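Sensor protein dcuS (PDB 3BY8) senses C4-dicarboxylates such as fumarate through its periplasmic domain, the part crystallised here, and as a histidine kinase phosphorylates its partner regulator DcuR. Local coordinates at residues A[20-25]-A[109-114]; A[62-67]-A[118-123]; A[71-76]-A[101-106]. All blocks are in the same frame, centred on the assembly; numbering follows the deposited sequence.

Contact 1 of 3, residues A[20-25]-A[109-114]; sequences VARTLA and VFTPIY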
loop_
_atom_site.group_PDB
_atom_site.type_symbol
_atom_site.label_atom_id
_atom_site.label_comp_id
_atom_site.label_asym_id
_atom_site.label_seq_id
_atom_site.Cartn_x
_atom_site.Cartn_y
_atom_site.Cartn_z
ATOM N N VAL A 20 1.100 -8.176 4.700
ATOM C CA VAL A 20 -0.068 -7.334 4.943
ATOM C C VAL A 20 -0.692 -6.893 3.610
ATOM O O VAL A 20 -1.905 -6.984 3.431
ATOM C CB VAL A 20 0.308 -6.076 5.781
ATOM C CG1 VAL A 20 -0.880 -5.138 5.961
ATOM C CG2 VAL A 20 0.884 -6.525 7.157
ATOM N N ALA A 21 0.144 -6.454 2.666
ATOM C CA ALA A 21 -0.370 -5.970 1.389
ATOM C C ALA A 21 -1.098 -7.062 0.630
ATOM O O ALA A 21 -2.176 -6.836 0.096
ATOM C CB ALA A 21 0.787 -5.445 0.583
ATOM N N ARG A 22 -0.527 -8.260 0.611
ATOM C CA ARG A 22 -1.119 -9.394 -0.088
ATOM C C ARG A 22 -2.449 -9.768 0.551
ATOM O O ARG A 22 -3.420 -10.076 -0.129
ATOM C CB ARG A 22 -0.174 -10.598 -0.043
ATOM C CG ARG A 22 1.070 -10.419 -0.905
ATOM C CD ARG A 22 2.053 -11.540 -0.572
ATOM N NE ARG A 22 3.212 -11.517 -1.449
ATOM C CZ ARG A 22 4.196 -12.410 -1.414
ATOM N NH1 ARG A 22 4.162 -13.417 -0.536
ATOM N NH2 ARG A 22 5.223 -12.302 -2.257
ATOM N N THR A 23 -2.497 -9.719 1.876
ATOM C CA THR A 23 -3.728 -10.056 2.552
ATOM C C THR A 23 -4.832 -9.073 2.166
ATOM O O THR A 23 -5.962 -9.482 1.816
ATOM C CB THR A 23 -3.491 -10.047 4.060
ATOM O OG1 THR A 23 -2.489 -11.019 4.379
ATOM C CG2 THR A 23 -4.801 -10.416 4.795
ATOM N N LEU A 24 -4.528 -7.782 2.206
ATOM C CA LEU A 24 -5.509 -6.770 1.827
ATOM C C LEU A 24 -5.899 -6.893 0.358
ATOM O O LEU A 24 -7.060 -6.617 0.015
ATOM C CB LEU A 24 -4.956 -5.383 2.077
ATOM C CG LEU A 24 -4.820 -5.032 3.538
ATOM C CD1 LEU A 24 -4.152 -3.679 3.708
ATOM C CD2 LEU A 24 -6.181 -5.003 4.155
ATOM N N ALA A 25 -4.972 -7.262 -0.509
ATOM C CA ALA A 25 -5.328 -7.386 -1.922
ATOM C C ALA A 25 -6.556 -8.298 -2.111
ATOM O O ALA A 25 -7.257 -8.204 -3.119
ATOM C CB ALA A 25 -4.141 -7.928 -2.699
ATOM N N VAL A 109 6.517 -1.265 -0.235
ATOM C CA VAL A 109 6.226 -2.484 -0.963
ATOM C C VAL A 109 4.888 -2.347 -1.689
ATOM O O VAL A 109 3.984 -1.581 -1.280
ATOM C CB VAL A 109 6.212 -3.751 -0.031
ATOM C CG1 VAL A 109 7.547 -3.801 0.744
ATOM C CG2 VAL A 109 5.019 -3.754 0.929
ATOM N N PHE A 110 4.770 -3.139 -2.751
ATOM C CA PHE A 110 3.594 -3.030 -3.624
ATOM C C PHE A 110 3.192 -4.388 -4.126
ATOM O O PHE A 110 4.045 -5.199 -4.493
ATOM C CB PHE A 110 3.941 -2.188 -4.892
ATOM C CG PHE A 110 4.413 -0.802 -4.596
ATOM C CD1 PHE A 110 5.735 -0.574 -4.182
ATOM C CD2 PHE A 110 3.549 0.287 -4.727
ATOM C CE1 PHE A 110 6.176 0.735 -3.904
ATOM C CE2 PHE A 110 3.988 1.574 -4.457
ATOM C CZ PHE A 110 5.308 1.804 -4.045
ATOM N N THR A 111 1.885 -4.637 -4.175
ATOM C CA THR A 111 1.392 -5.889 -4.738
ATOM C C THR A 111 0.088 -5.615 -5.513
ATOM O O THR A 111 -0.699 -4.747 -5.145
ATOM C CB THR A 111 1.195 -6.977 -3.623
ATOM O OG1 THR A 111 1.152 -8.275 -4.232
ATOM C CG2 THR A 111 -0.112 -6.750 -2.833
ATOM N N PRO A 112 -0.149 -6.358 -6.609
ATOM C CA PRO A 112 -1.372 -6.128 -7.382
ATOM C C PRO A 112 -2.647 -6.668 -6.753
ATOM O O PRO A 112 -2.590 -7.643 -5.970
ATOM C CB PRO A 112 -1.066 -6.776 -8.749
ATOM C CG PRO A 112 -0.034 -7.824 -8.432
ATOM C CD PRO A 112 0.784 -7.286 -7.276
ATOM N N ILE A 113 -3.784 -6.056 -7.092
ATOM C CA ILE A 113 -5.118 -6.479 -6.639
ATOM C C ILE A 113 -5.802 -7.035 -7.904
ATOM O O ILE A 113 -5.819 -6.357 -8.958
ATOM C CB ILE A 113 -5.955 -5.301 -6.121
ATOM C CG1 ILE A 113 -5.236 -4.631 -4.941
ATOM C CG2 ILE A 113 -7.350 -5.811 -5.640
ATOM C CD1 ILE A 113 -5.924 -3.391 -4.413
ATOM N N TYR A 114 -6.370 -8.237 -7.813
ATOM C CA TYR A 114 -7.038 -8.878 -8.942
ATOM C C TYR A 114 -8.510 -9.129 -8.664
ATOM O O TYR A 114 -8.903 -9.309 -7.499
ATOM C CB TYR A 114 -6.351 -10.221 -9.205
ATOM C CG TYR A 114 -4.915 -10.097 -9.647
ATOM C CD1 TYR A 114 -4.600 -9.685 -10.948
ATOM C CD2 TYR A 114 -3.869 -10.393 -8.774
ATOM C CE1 TYR A 114 -3.285 -9.574 -11.364
ATOM C CE2 TYR A 114 -2.543 -10.285 -9.191
ATOM C CZ TYR A 114 -2.264 -9.880 -10.482
ATOM O OH TYR A 114 -0.958 -9.796 -10.917
HETATM O O HOH W 1 -6.017 -9.715 -5.425
#

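Contact 2 of 3, residues A[62-67]-A[118-123]; sequences TDMQSL and HKQIGV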
loop_
_atom_site.group_PDB
_atom_site.type_symbol
_atom_site.label_atom_id
_atom_site.label_comp_id
_atom_site.label_asym_id
_atom_site.label_seq_id
_atom_site.Cartn_x
_atom_site.Cartn_y
_atom_site.Cartn_z
ATOM N N THR A 62 -4.761 1.690 -4.533
ATOM C CA THR A 62 -5.047 2.483 -5.722
ATOM C C THR A 62 -5.745 1.646 -6.788
ATOM O O THR A 62 -5.755 0.398 -6.722
ATOM C CB THR A 62 -3.782 3.054 -6.413
ATOM O OG1 THR A 62 -3.145 2.041 -7.205
ATOM C CG2 THR A 62 -2.807 3.583 -5.392
ATOM N N ASP A 63 -6.357 2.343 -7.751
ATOM C CA ASP A 63 -6.936 1.669 -8.906
ATOM C C ASP A 63 -5.828 1.564 -9.983
ATOM O O ASP A 63 -4.636 1.883 -9.709
ATOM C CB ASP A 63 -8.171 2.420 -9.457
ATOM C CG ASP A 63 -7.881 3.854 -9.866
ATOM O OD1 ASP A 63 -6.734 4.219 -10.239
ATOM O OD2 ASP A 63 -8.871 4.619 -9.859
ATOM N N MET A 64 -6.192 1.147 -11.206
ATOM C CA MET A 64 -5.205 0.963 -12.268
ATOM C C MET A 64 -4.624 2.242 -12.893
ATOM O O MET A 64 -3.690 2.185 -13.683
ATOM C CB MET A 64 -5.778 0.035 -13.350
ATOM C CG MET A 64 -6.020 -1.389 -12.815
ATOM S SD MET A 64 -4.517 -2.208 -12.135
ATOM C CE MET A 64 -3.386 -2.172 -13.596
ATOM N N GLN A 65 -5.171 3.379 -12.505
ATOM C CA GLN A 65 -4.658 4.657 -12.980
ATOM C C GLN A 65 -3.851 5.309 -11.850
ATOM O O GLN A 65 -3.376 6.432 -11.989
ATOM C CB GLN A 65 -5.813 5.577 -13.387
ATOM C CG GLN A 65 -6.498 5.179 -14.706
ATOM C CD GLN A 65 -7.238 3.862 -14.634
ATOM O OE1 GLN A 65 -8.178 3.705 -13.853
ATOM N NE2 GLN A 65 -6.822 2.906 -15.455
ATOM N N SER A 66 -3.726 4.580 -10.739
ATOM C CA SER A 66 -2.996 5.009 -9.549
ATOM C C SER A 66 -3.744 5.962 -8.597
ATOM O O SER A 66 -3.140 6.537 -7.685
ATOM C CB SER A 66 -1.626 5.580 -9.936
ATOM O OG SER A 66 -1.655 6.970 -10.170
ATOM N N LEU A 67 -5.052 6.140 -8.801
ATOM C CA LEU A 67 -5.841 6.990 -7.895
ATOM C C LEU A 67 -5.966 6.342 -6.538
ATOM O O LEU A 67 -6.312 5.160 -6.444
ATOM C CB LEU A 67 -7.252 7.216 -8.416
ATOM C CG LEU A 67 -7.433 8.168 -9.566
ATOM C CD1 LEU A 67 -8.925 8.466 -9.636
ATOM C CD2 LEU A 67 -6.617 9.452 -9.355
ATOM N N HIS A 118 -8.931 -12.865 -12.252
ATOM C CA HIS A 118 -7.522 -12.515 -12.242
ATOM C C HIS A 118 -7.146 -11.388 -13.187
ATOM O O HIS A 118 -6.055 -11.376 -13.747
ATOM C CB HIS A 118 -6.613 -13.724 -12.488
ATOM C CG HIS A 118 -5.218 -13.523 -11.972
ATOM N ND1 HIS A 118 -4.843 -13.853 -10.688
ATOM C CD2 HIS A 118 -4.120 -12.985 -12.556
ATOM C CE1 HIS A 118 -3.575 -13.529 -10.502
ATOM N NE2 HIS A 118 -3.112 -13.000 -11.618
ATOM N N LYS A 119 -8.068 -10.458 -13.380
ATOM C CA LYS A 119 -7.834 -9.258 -14.166
ATOM C C LYS A 119 -7.380 -8.235 -13.101
ATOM O O LYS A 119 -8.037 -8.083 -12.071
ATOM C CB LYS A 119 -9.149 -8.808 -14.823
ATOM C CG LYS A 119 -9.103 -7.469 -15.521
ATOM C CD LYS A 119 -9.304 -6.304 -14.544
ATOM C CE LYS A 119 -9.245 -4.957 -15.269
ATOM N NZ LYS A 119 -9.309 -3.784 -14.350
ATOM N N GLN A 120 -6.276 -7.532 -13.337
ATOM C CA GLN A 120 -5.819 -6.581 -12.335
ATOM C C GLN A 120 -6.760 -5.400 -12.231
ATOM O O GLN A 120 -7.134 -4.796 -13.264
ATOM C CB GLN A 120 -4.413 -6.089 -12.657
ATOM C CG GLN A 120 -3.763 -5.532 -11.384
ATOM C CD GLN A 120 -2.350 -5.044 -11.550
ATOM O OE1 GLN A 120 -1.587 -5.544 -12.393
ATOM N NE2 GLN A 120 -1.962 -4.087 -10.703
ATOM N N ILE A 121 -7.116 -5.047 -10.990
ATOM C CA ILE A 121 -8.004 -3.923 -10.724
ATOM C C ILE A 121 -7.393 -2.832 -9.840
ATOM O O ILE A 121 -7.980 -1.750 -9.682
ATOM C CB ILE A 121 -9.355 -4.381 -10.104
ATOM C CG1 ILE A 121 -9.126 -5.178 -8.823
ATOM C CG2 ILE A 121 -10.128 -5.220 -11.145
ATOM C CD1 ILE A 121 -10.412 -5.507 -8.055
ATOM N N GLY A 122 -6.224 -3.092 -9.267
ATOM C CA GLY A 122 -5.603 -2.081 -8.440
ATOM C C GLY A 122 -4.277 -2.528 -7.881
ATOM O O GLY A 122 -3.686 -3.493 -8.354
ATOM N N VAL A 123 -3.820 -1.777 -6.884
ATOM C CA VAL A 123 -2.561 -2.023 -6.210
ATOM C C VAL A 123 -2.699 -1.709 -4.723
ATOM O O VAL A 123 -3.446 -0.818 -4.344
ATOM C CB VAL A 123 -1.468 -1.072 -6.790
ATOM C CG1 VAL A 123 -0.160 -1.204 -6.001
ATOM C CG2 VAL A 123 -1.226 -1.400 -8.264
HETATM O O HOH W 2 -8.951 0.515 -12.160
#

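Contact 3 of 3, residues A[71-76]-A[101-106]; sequences HPEAQR and GFLAQA. With LMR ((2S)-2-hydroxybutanedioic acid), chain B.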
loop_
_atom_site.group_PDB
_atom_site.type_symbol
_atom_site.label_atom_id
_atom_site.label_comp_id
_atom_site.label_asym_id
_atom_site.label_seq_id
_atom_site.Cartn_x
_atom_site.Cartn_y
_atom_site.Cartn_z
ATOM N N HIS A 71 -5.217 6.716 2.443
ATOM C CA HIS A 71 -3.962 7.412 2.744
ATOM C C HIS A 71 -4.079 7.942 4.162
ATOM O O HIS A 71 -5.173 8.295 4.579
ATOM C CB HIS A 71 -3.757 8.612 1.824
ATOM C CG HIS A 71 -2.367 9.170 1.851
ATOM N ND1 HIS A 71 -1.917 10.059 2.815
ATOM C CD2 HIS A 71 -1.330 8.982 1.000
ATOM C CE1 HIS A 71 -0.659 10.387 2.554
ATOM N NE2 HIS A 71 -0.284 9.743 1.457
ATOM N N PRO A 72 -2.967 8.006 4.918
ATOM C CA PRO A 72 -3.092 8.534 6.285
ATOM C C PRO A 72 -3.664 9.952 6.302
ATOM O O PRO A 72 -4.295 10.345 7.284
ATOM C CB PRO A 72 -1.666 8.484 6.814
ATOM C CG PRO A 72 -1.106 7.278 6.136
ATOM C CD PRO A 72 -1.641 7.395 4.717
ATOM N N GLU A 73 -3.408 10.713 5.238
ATOM C CA GLU A 73 -3.928 12.076 5.057
ATOM C C GLU A 73 -5.131 11.923 4.137
ATOM O O GLU A 73 -4.997 11.786 2.913
ATOM C CB GLU A 73 -2.871 12.980 4.416
ATOM C CG GLU A 73 -1.612 13.089 5.258
ATOM C CD GLU A 73 -0.537 13.952 4.617
ATOM O OE1 GLU A 73 -0.741 14.445 3.480
ATOM O OE2 GLU A 73 0.506 14.128 5.276
ATOM N N ALA A 74 -6.319 11.953 4.725
ATOM C CA ALA A 74 -7.541 11.755 3.955
ATOM C C ALA A 74 -7.716 12.675 2.764
ATOM O O ALA A 74 -8.362 12.314 1.791
ATOM C CB ALA A 74 -8.762 11.833 4.867
ATOM N N GLN A 75 -7.148 13.875 2.820
ATOM C CA GLN A 75 -7.277 14.789 1.690
ATOM C C GLN A 75 -6.640 14.239 0.407
ATOM O O GLN A 75 -6.878 14.758 -0.684
ATOM C CB GLN A 75 -6.598 16.119 2.013
ATOM C CG GLN A 75 -5.094 15.951 2.197
ATOM C CD GLN A 75 -4.365 17.254 2.426
ATOM O OE1 GLN A 75 -3.177 17.259 2.735
ATOM N NE2 GLN A 75 -5.074 18.365 2.278
ATOM N N ARG A 76 -5.828 13.195 0.529
ATOM C CA ARG A 76 -5.154 12.670 -0.659
ATOM C C ARG A 76 -5.902 11.575 -1.378
ATOM O O ARG A 76 -5.483 11.097 -2.436
ATOM C CB ARG A 76 -3.748 12.231 -0.280
ATOM C CG ARG A 76 -2.963 13.425 0.245
ATOM C CD ARG A 76 -1.488 13.193 0.342
ATOM N NE ARG A 76 -0.824 14.382 0.880
ATOM C CZ ARG A 76 -0.597 15.505 0.203
ATOM N NH1 ARG A 76 -0.969 15.637 -1.067
ATOM N NH2 ARG A 76 0.020 16.506 0.809
ATOM N N GLY A 101 6.420 9.986 -0.918
ATOM C CA GLY A 101 5.373 10.719 -1.593
ATOM C C GLY A 101 5.231 11.995 -0.774
ATOM O O GLY A 101 6.091 12.879 -0.860
ATOM N N PHE A 102 4.190 12.080 0.049
ATOM C CA PHE A 102 3.988 13.232 0.931
ATOM C C PHE A 102 4.352 12.946 2.386
ATOM O O PHE A 102 4.483 13.878 3.196
ATOM C CB PHE A 102 2.543 13.711 0.828
ATOM C CG PHE A 102 2.227 14.261 -0.504
ATOM C CD1 PHE A 102 2.656 15.543 -0.847
ATOM C CD2 PHE A 102 1.608 13.482 -1.475
ATOM C CE1 PHE A 102 2.483 16.036 -2.134
ATOM C CE2 PHE A 102 1.428 13.967 -2.772
ATOM C CZ PHE A 102 1.869 15.249 -3.101
ATOM N N LEU A 103 4.504 11.670 2.727
ATOM C CA LEU A 103 4.855 11.278 4.085
ATOM C C LEU A 103 6.365 11.166 4.211
ATOM O O LEU A 103 7.088 11.557 3.282
ATOM C CB LEU A 103 4.178 9.943 4.421
ATOM C CG LEU A 103 2.652 9.977 4.249
ATOM C CD1 LEU A 103 2.076 8.585 4.503
ATOM C CD2 LEU A 103 2.027 10.995 5.216
ATOM N N ALA A 104 6.858 10.634 5.324
ATOM C CA ALA A 104 8.293 10.492 5.510
ATOM C C ALA A 104 8.868 9.482 4.513
ATOM O O ALA A 104 8.145 8.667 3.909
ATOM C CB ALA A 104 8.589 10.020 6.922
ATOM N N GLN A 105 10.183 9.550 4.328
ATOM C CA GLN A 105 10.933 8.626 3.488
ATOM C C GLN A 105 10.685 7.240 4.059
ATOM O O GLN A 105 10.685 7.034 5.297
ATOM C CB GLN A 105 12.399 8.984 3.537
ATOM C CG GLN A 105 12.667 10.300 2.850
ATOM C CD GLN A 105 14.129 10.636 2.861
ATOM O OE1 GLN A 105 14.589 11.552 2.167
ATOM N NE2 GLN A 105 14.881 9.889 3.660
ATOM N N ALA A 106 10.501 6.287 3.155
ATOM C CA ALA A 106 10.100 4.959 3.553
ATOM C C ALA A 106 10.558 3.815 2.691
ATOM O O ALA A 106 10.917 4.004 1.533
ATOM C CB ALA A 106 8.573 4.933 3.584
HETATM C C1 LMR B . 1.475 8.047 -1.859
HETATM O O1A LMR B . 0.424 7.846 -1.308
HETATM O O1B LMR B . 1.563 8.931 -2.737
HETATM C C2 LMR B . 2.703 7.494 -1.204
HETATM O O2 LMR B . 3.945 8.015 -1.849
HETATM C C3 LMR B . 2.675 7.608 0.332
HETATM C C4 LMR B . 3.135 9.019 0.751
HETATM O O4A LMR B . 2.382 9.972 0.560
HETATM O O4B LMR B . 4.299 9.186 1.219
HETATM O O HOH W 3 2.652 15.214 4.776
#

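Contact 1 of 3, residues A[20-25]-A[109-114]
T111 sets its methyl against helix 8-25, CG2 resting 3.6 Å from A21 O and 3.8 Å from A21 CB. Its OG1 is anti to the backbone N (chi1 -161°), which leaves CG2 in the crowded position between N and carbonyl carbon, facing the helix. R22 crosses the T111 side chain at about a right angle, R22 CG passing 4.0 Å from T111 OG1. Both polar ends meet E94: T111 OG1 is hydrogen-bonded to its OE2, and R22 NH2 is salt-bridged to its OE1. Further along, A25 presents CB to P112 O at 3.6 Å and to I113 CG1 at 4.1 Å, while I113 CG2 lies 3.5 Å from A25 O. A water accepts from Y114 N and donates to A25 O, bridging the two backbones. A25 has two conformers, and all its contacts given here hold for one of them. Helix and strand segments run nearly parallel, at 17°. Here the long N-terminal helix 8-25 of the Cache sensor domain lies over strand 106-114: V109 carries the packing back to A14, A17 and L18, V20 and L24 reach I59, and F110 points to the other side, against I86 and A89.

Contact 2 of 3, residues A[62-67]-A[118-123]
K119 NZ passes M64 CG at a loose 4.3 Å while bonding to Q120 O. Q120 follows, CG anti to the backbone N (chi1 -159°) and the chain extended beyond. M64, bent at chi2 and chi3, crosses it at about a right angle: M64 SD sits 3.5 Å from Q120 NE2 and M64 CE 3.7 Å from Q120 CD. The same Q120 NE2 donates to G122 O at 3.0 Å, a fairly straight bond met from above the carbonyl plane, and to A89 O. At I121 the backbone carbon touches M64 CG, and a water held by M64 N makes a weak bond to I121 O. I121 and G122 together face I113 of strand 106-114, a classic beta bulge. G122 lies so close to T62 O that any CB would clash with it, and G122 N is 3.5 Å from M64 SD. V123 and T62 form an antiparallel hydrogen-bonded pair joining outermost strand 58-63 to strand 120-129: T62 N to V123 O 2.8 Å, V123 N to T62 O 2.9 Å, their side chains side by side. An alanine at Q120, lacking the CG and amide atoms against which M64 SD and CE pack, would probably leave G122 O and A89 O without this donor. With two carbonyls gripping NE2, the amide is probably restrained in rotation, giving the M64 thioether a well-defined flat group to lie on beside the bulge.

Contact 3 of 3, residues A[71-76]-A[101-106]
R76 lays its guanidinium flat on the F102 ring, a cation-pi stack with centres 3.4 Å apart and planes 2° from parallel. NH1 lies over the middle of the ring; the closest carbon approach of the pair is too short to be trusted. CZ is turned out of the extended chain (chi4 -75°), and Q75 OE1 lies toward the rim of the guanidinium's opposite face. Among charged and polar groups, R76 NE forms a salt bridge with E73 OE1 at 2.6 Å, and a water joins E73 OE2 to F102 O. E73 N donates to H71 ND1 at 2.9 Å, near the imidazole plane. In apolar contact, L103 CD1 meets P72 CG at 3.8 Å. L103 also reaches H71 tip to tip and slides past E73 in the opposite direction, CD2 against carboxylate atom OE2. The H71 ring is flanked, toward its rim, by P72 CD on one face and R76 CD on the other. Both segments grip one carboxylate of the bound malate. O4A takes H71 NE2 at 2.8 Å and F102 N at 2.8 Å; O4B takes L103 N at 2.9 Å and G101 N, on a more bent path, at 3.1 Å. A side chain at G101 would probably strike malate O2. R68 NH2, R108 NH1 and K82 O also bond to the ligand. Four N-H groups thus converge on a single carboxylate and would probably stabilise its negative charge, while the backbone N of E73 probably steadies the H71 ring through ND1 and the E73 carboxylate anchors R76.

From the N terminus, helix 8-25 supplies the first half of contact 1, which waits 83 residues for strand 106-114. Within that span, strand 58-63 opens contact 2 at 62-67, whose mate at 118-123 comes only after contact 1 has closed, so the two cross. Contact 3 lies within both loops: 71-76 follows soon after 62-67, and 101-106 ends two residues before 109-114. Contact 1 sets the helix on the sheet and contact 2 joins edge strand 58-63 to strand 120-129; they touch through neighbouring strands 106-114 and 120-129. Contact 3, about 18 Å between centres from contact 1, brings two ligand-binding loops together.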